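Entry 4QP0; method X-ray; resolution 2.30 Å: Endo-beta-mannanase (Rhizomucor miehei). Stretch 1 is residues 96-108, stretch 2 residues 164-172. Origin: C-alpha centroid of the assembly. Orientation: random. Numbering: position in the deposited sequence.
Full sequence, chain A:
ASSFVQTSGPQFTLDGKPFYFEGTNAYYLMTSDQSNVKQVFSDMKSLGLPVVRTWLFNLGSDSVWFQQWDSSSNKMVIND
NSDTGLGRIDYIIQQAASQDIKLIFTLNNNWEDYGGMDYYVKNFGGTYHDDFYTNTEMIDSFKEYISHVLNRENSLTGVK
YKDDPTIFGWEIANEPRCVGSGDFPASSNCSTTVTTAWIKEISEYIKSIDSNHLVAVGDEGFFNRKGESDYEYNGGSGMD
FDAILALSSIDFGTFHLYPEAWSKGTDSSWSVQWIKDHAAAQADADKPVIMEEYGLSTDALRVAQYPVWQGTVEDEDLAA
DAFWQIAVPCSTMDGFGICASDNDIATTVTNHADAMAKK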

# COMPACT_ATOMS: atom_id res chain seq x y z
N ALA A 96 4.08 -15.78 -6.17
CA ALA A 96 3.81 -15.50 -4.76
C ALA A 96 3.28 -16.76 -4.08
O ALA A 96 3.88 -17.24 -3.10
CB ALA A 96 2.83 -14.34 -4.61
N ALA A 97 2.19 -17.30 -4.63
CA ALA A 97 1.53 -18.53 -4.15
C ALA A 97 2.47 -19.73 -4.11
O ALA A 97 2.37 -20.57 -3.22
CB ALA A 97 0.32 -18.85 -5.01
N SER A 98 3.37 -19.81 -5.09
CA SER A 98 4.39 -20.86 -5.10
C SER A 98 5.32 -20.79 -3.87
O SER A 98 5.83 -21.81 -3.42
CB SER A 98 5.21 -20.79 -6.39
OG SER A 98 6.42 -21.51 -6.28
N GLN A 99 5.52 -19.58 -3.35
CA GLN A 99 6.43 -19.35 -2.22
C GLN A 99 5.73 -19.17 -0.88
O GLN A 99 6.37 -18.92 0.14
CB GLN A 99 7.34 -18.16 -2.51
CG GLN A 99 8.41 -18.41 -3.57
CD GLN A 99 9.66 -19.10 -3.03
OE1 GLN A 99 9.63 -19.75 -1.98
NE2 GLN A 99 10.77 -18.94 -3.74
N ASP A 100 4.40 -19.33 -0.89
CA ASP A 100 3.58 -19.16 0.31
C ASP A 100 3.69 -17.71 0.77
O ASP A 100 3.66 -17.41 1.97
CB ASP A 100 3.99 -20.14 1.42
CG ASP A 100 2.94 -20.26 2.50
OD2 ASP A 100 3.31 -20.59 3.65
N ILE A 101 3.83 -16.81 -0.20
CA ILE A 101 3.92 -15.39 0.08
C ILE A 101 2.61 -14.72 -0.31
O ILE A 101 1.95 -15.13 -1.26
CB ILE A 101 5.15 -14.76 -0.60
CG1 ILE A 101 6.43 -15.24 0.10
CG2 ILE A 101 5.06 -13.24 -0.59
CD1 ILE A 101 7.72 -14.79 -0.53
N LYS A 102 2.23 -13.70 0.46
CA LYS A 102 0.95 -13.03 0.31
C LYS A 102 1.15 -11.62 -0.27
O LYS A 102 2.22 -11.03 -0.14
CB LYS A 102 0.26 -13.00 1.67
CG LYS A 102 -0.14 -14.38 2.17
CD LYS A 102 -1.64 -14.49 2.33
CE LYS A 102 -2.07 -15.78 3.02
NZ LYS A 102 -2.49 -16.83 2.05
N LEU A 103 0.11 -11.08 -0.91
CA LEU A 103 0.24 -9.83 -1.66
C LEU A 103 -0.74 -8.76 -1.21
O LEU A 103 -1.93 -9.03 -1.10
CB LEU A 103 0.02 -10.08 -3.15
CG LEU A 103 1.05 -10.86 -3.97
CD1 LEU A 103 0.38 -11.45 -5.19
CD2 LEU A 103 2.22 -9.98 -4.38
N ILE A 104 -0.24 -7.55 -0.97
CA ILE A 104 -1.11 -6.39 -0.75
C ILE A 104 -1.10 -5.54 -2.02
O ILE A 104 -0.10 -4.89 -2.33
CB ILE A 104 -0.67 -5.54 0.48
CG1 ILE A 104 -0.74 -6.36 1.78
CG2 ILE A 104 -1.54 -4.32 0.62
CD1 ILE A 104 -0.18 -5.65 2.99
N PHE A 105 -2.20 -5.56 -2.76
CA PHE A 105 -2.29 -4.84 -4.03
C PHE A 105 -2.87 -3.46 -3.83
O PHE A 105 -3.97 -3.31 -3.29
CB PHE A 105 -3.14 -5.61 -5.04
CG PHE A 105 -2.41 -6.73 -5.75
CD1 PHE A 105 -1.18 -6.50 -6.39
CD2 PHE A 105 -2.96 -8.00 -5.83
CE1 PHE A 105 -0.52 -7.54 -7.05
CE2 PHE A 105 -2.30 -9.03 -6.49
CZ PHE A 105 -1.08 -8.80 -7.10
N THR A 106 -2.14 -2.44 -4.27
CA THR A 106 -2.61 -1.06 -4.20
C THR A 106 -3.19 -0.69 -5.57
O THR A 106 -2.56 -0.91 -6.60
CB THR A 106 -1.47 -0.10 -3.79
OG1 THR A 106 -0.83 -0.60 -2.61
CG2 THR A 106 -1.99 1.30 -3.51
N LEU A 107 -4.41 -0.15 -5.58
CA LEU A 107 -5.18 -0.06 -6.83
C LEU A 107 -5.08 1.27 -7.58
O LEU A 107 -5.59 1.40 -8.70
CB LEU A 107 -6.64 -0.42 -6.57
CG LEU A 107 -6.94 -1.89 -6.28
CD1 LEU A 107 -8.30 -2.03 -5.63
CD2 LEU A 107 -6.85 -2.75 -7.53
N ASN A 108 -4.42 2.24 -6.96
CA ASN A 108 -4.28 3.58 -7.52
C ASN A 108 -3.16 4.29 -6.76
O ASN A 108 -2.63 3.74 -5.79
CB ASN A 108 -5.60 4.36 -7.40
CG ASN A 108 -5.81 5.36 -8.51
OD1 ASN A 108 -4.86 5.94 -9.04
ND2 ASN A 108 -7.07 5.59 -8.87
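Stretch 2 164-172: DPTIFGWEI

Stretch 2 enters as a type I turn, D164 to I167, closed by a hydrogen bond from I167 N to D164 O (3.1 Å), and then runs as a strand from I167 to E171 alongside strand K102 to T106 of stretch 1. The two strands are parallel, their N-to-C directions differing by 17° (signed crossing angle -17°), and their axes approach to 4.2 Å. Stretch 1 reaches its strand from the end of a helix: D100, with positive phi, completes a Schellman motif, and I101 N bonds back to A96 O at 2.9 Å.

The backbone ladder begins with L103 N to T166 O (3.1 Å) and F168 N to L103 O (2.6 Å). It resumes with F105 N to G169 O (3.3 Å), E171 N to F105 O (2.9 Å) and L107 N to E171 O (2.8 Å). Between these two sets the register slips by one residue: L103 pairs with I167, but I104 pairs with G169. F168 is the extra residue of this beta bulge, and its phi/psi of -70/-51 departs from extended geometry. Beyond it G169, at 176/167, is almost fully extended. The K102 CA to T166 O approach of 3.2 Å adds a CA-H...O contact at the start of the ladder.

Apolar side chains fill one face of the sheet, where L103, F105, I167 and W170 project. F105 CE2 lies 3.8 Å from I167 CG1, which meets the ring at its edge, while F105 CB is 3.7 Å from W170 CZ3. The F105 ring and the six-membered ring of W170 are tilted by only 23°, but with centroids 6.0 Å apart they are slid past each other and barely overlap. Hydrophobic side chains suit this buried layer, where they pack against one another away from solvent. At the bulge, I104 CG1 packs 3.7 Å from F168 CB, and I104 CD1 lies over one face of the F168 ring.

Polar contacts are few and specific. T106 and E171 are bridge partners pointing to the same face, so T106 OG1 can donate to E171 OE1 at 3.1 Å; a short hydroxyl side chain thus gives a buried carboxylate a partner. Near the strand's start, the long K102 chain carries NZ to P165 O (2.8 Å), a carbonyl in the turn. T166 OG1 donates to D164 OD1 (2.9 Å) and also lies 3.3 Å from A97 CB, while T166 CG2 is 3.8 Å from A96 CB; both branches thus meet the helix end of stretch 1.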

# COMPACT_ATOMS: atom_id res chain seq x y z
N ASP A 164 -8.88 -15.43 -4.66
CA ASP A 164 -7.50 -15.89 -4.48
C ASP A 164 -6.91 -15.64 -3.08
O ASP A 164 -6.57 -14.50 -2.75
CB ASP A 164 -6.60 -15.29 -5.56
CG ASP A 164 -5.42 -16.18 -5.87
OD1 ASP A 164 -4.93 -16.88 -4.95
OD2 ASP A 164 -4.98 -16.20 -7.04
N PRO A 165 -6.76 -16.70 -2.27
CA PRO A 165 -6.13 -16.68 -0.93
C PRO A 165 -4.70 -16.15 -0.89
O PRO A 165 -4.21 -15.77 0.18
CB PRO A 165 -6.12 -18.15 -0.53
CG PRO A 165 -6.16 -18.89 -1.82
CD PRO A 165 -7.10 -18.08 -2.67
N THR A 166 -4.05 -16.11 -2.05
CA THR A 166 -2.69 -15.56 -2.17
C THR A 166 -2.66 -14.05 -1.94
O THR A 166 -1.67 -13.50 -1.46
CB THR A 166 -2.08 -15.88 -3.54
OG1 THR A 166 -2.30 -17.26 -3.86
CG2 THR A 166 -0.61 -15.58 -3.54
N ILE A 167 -3.76 -13.38 -2.30
CA ILE A 167 -3.92 -11.95 -2.08
C ILE A 167 -4.28 -11.70 -0.62
O ILE A 167 -5.25 -12.26 -0.10
CB ILE A 167 -5.00 -11.35 -3.02
CG1 ILE A 167 -4.53 -11.42 -4.47
CG2 ILE A 167 -5.30 -9.91 -2.65
CD1 ILE A 167 -5.65 -11.29 -5.47
N PHE A 168 -3.48 -10.85 0.03
CA PHE A 168 -3.67 -10.43 1.42
C PHE A 168 -4.90 -9.53 1.52
O PHE A 168 -5.77 -9.76 2.36
CB PHE A 168 -2.44 -9.66 1.90
CG PHE A 168 -2.44 -9.33 3.37
CD1 PHE A 168 -1.62 -10.03 4.24
CD2 PHE A 168 -3.22 -8.28 3.87
CE1 PHE A 168 -1.60 -9.72 5.59
CE2 PHE A 168 -3.20 -7.97 5.22
CZ PHE A 168 -2.38 -8.69 6.08
N GLY A 169 -4.95 -8.51 0.67
CA GLY A 169 -6.06 -7.58 0.70
C GLY A 169 -5.85 -6.46 -0.29
O GLY A 169 -4.75 -6.30 -0.82
N TRP A 170 -6.91 -5.70 -0.53
CA TRP A 170 -6.90 -4.55 -1.43
C TRP A 170 -6.66 -3.23 -0.75
O TRP A 170 -7.19 -2.98 0.33
CB TRP A 170 -8.22 -4.46 -2.17
CG TRP A 170 -8.58 -5.74 -2.87
CD1 TRP A 170 -9.59 -6.63 -2.54
CD2 TRP A 170 -7.91 -6.32 -4.04
NE1 TRP A 170 -9.60 -7.70 -3.41
CE2 TRP A 170 -8.62 -7.57 -4.34
CE3 TRP A 170 -6.85 -5.94 -4.86
CZ2 TRP A 170 -8.26 -8.39 -5.40
CZ3 TRP A 170 -6.50 -6.77 -5.93
CH2 TRP A 170 -7.19 -7.97 -6.20
N GLU A 171 -5.88 -2.36 -1.39
CA GLU A 171 -5.75 -0.99 -0.94
C GLU A 171 -6.29 -0.06 -2.01
O GLU A 171 -5.95 -0.20 -3.19
CB GLU A 171 -4.30 -0.64 -0.64
CG GLU A 171 -3.65 -1.55 0.38
CD GLU A 171 -2.49 -0.89 1.09
OE1 GLU A 171 -1.62 -0.29 0.40
OE2 GLU A 171 -2.45 -0.97 2.33
N ILE A 172 -7.13 0.88 -1.58
CA ILE A 172 -7.80 1.83 -2.48
C ILE A 172 -6.82 2.65 -3.33
O ILE A 172 -6.87 2.62 -4.56
CB ILE A 172 -8.73 2.79 -1.69
CG1 ILE A 172 -9.89 2.02 -1.05
CG2 ILE A 172 -9.24 3.91 -2.60
CD1 ILE A 172 -10.62 2.78 0.03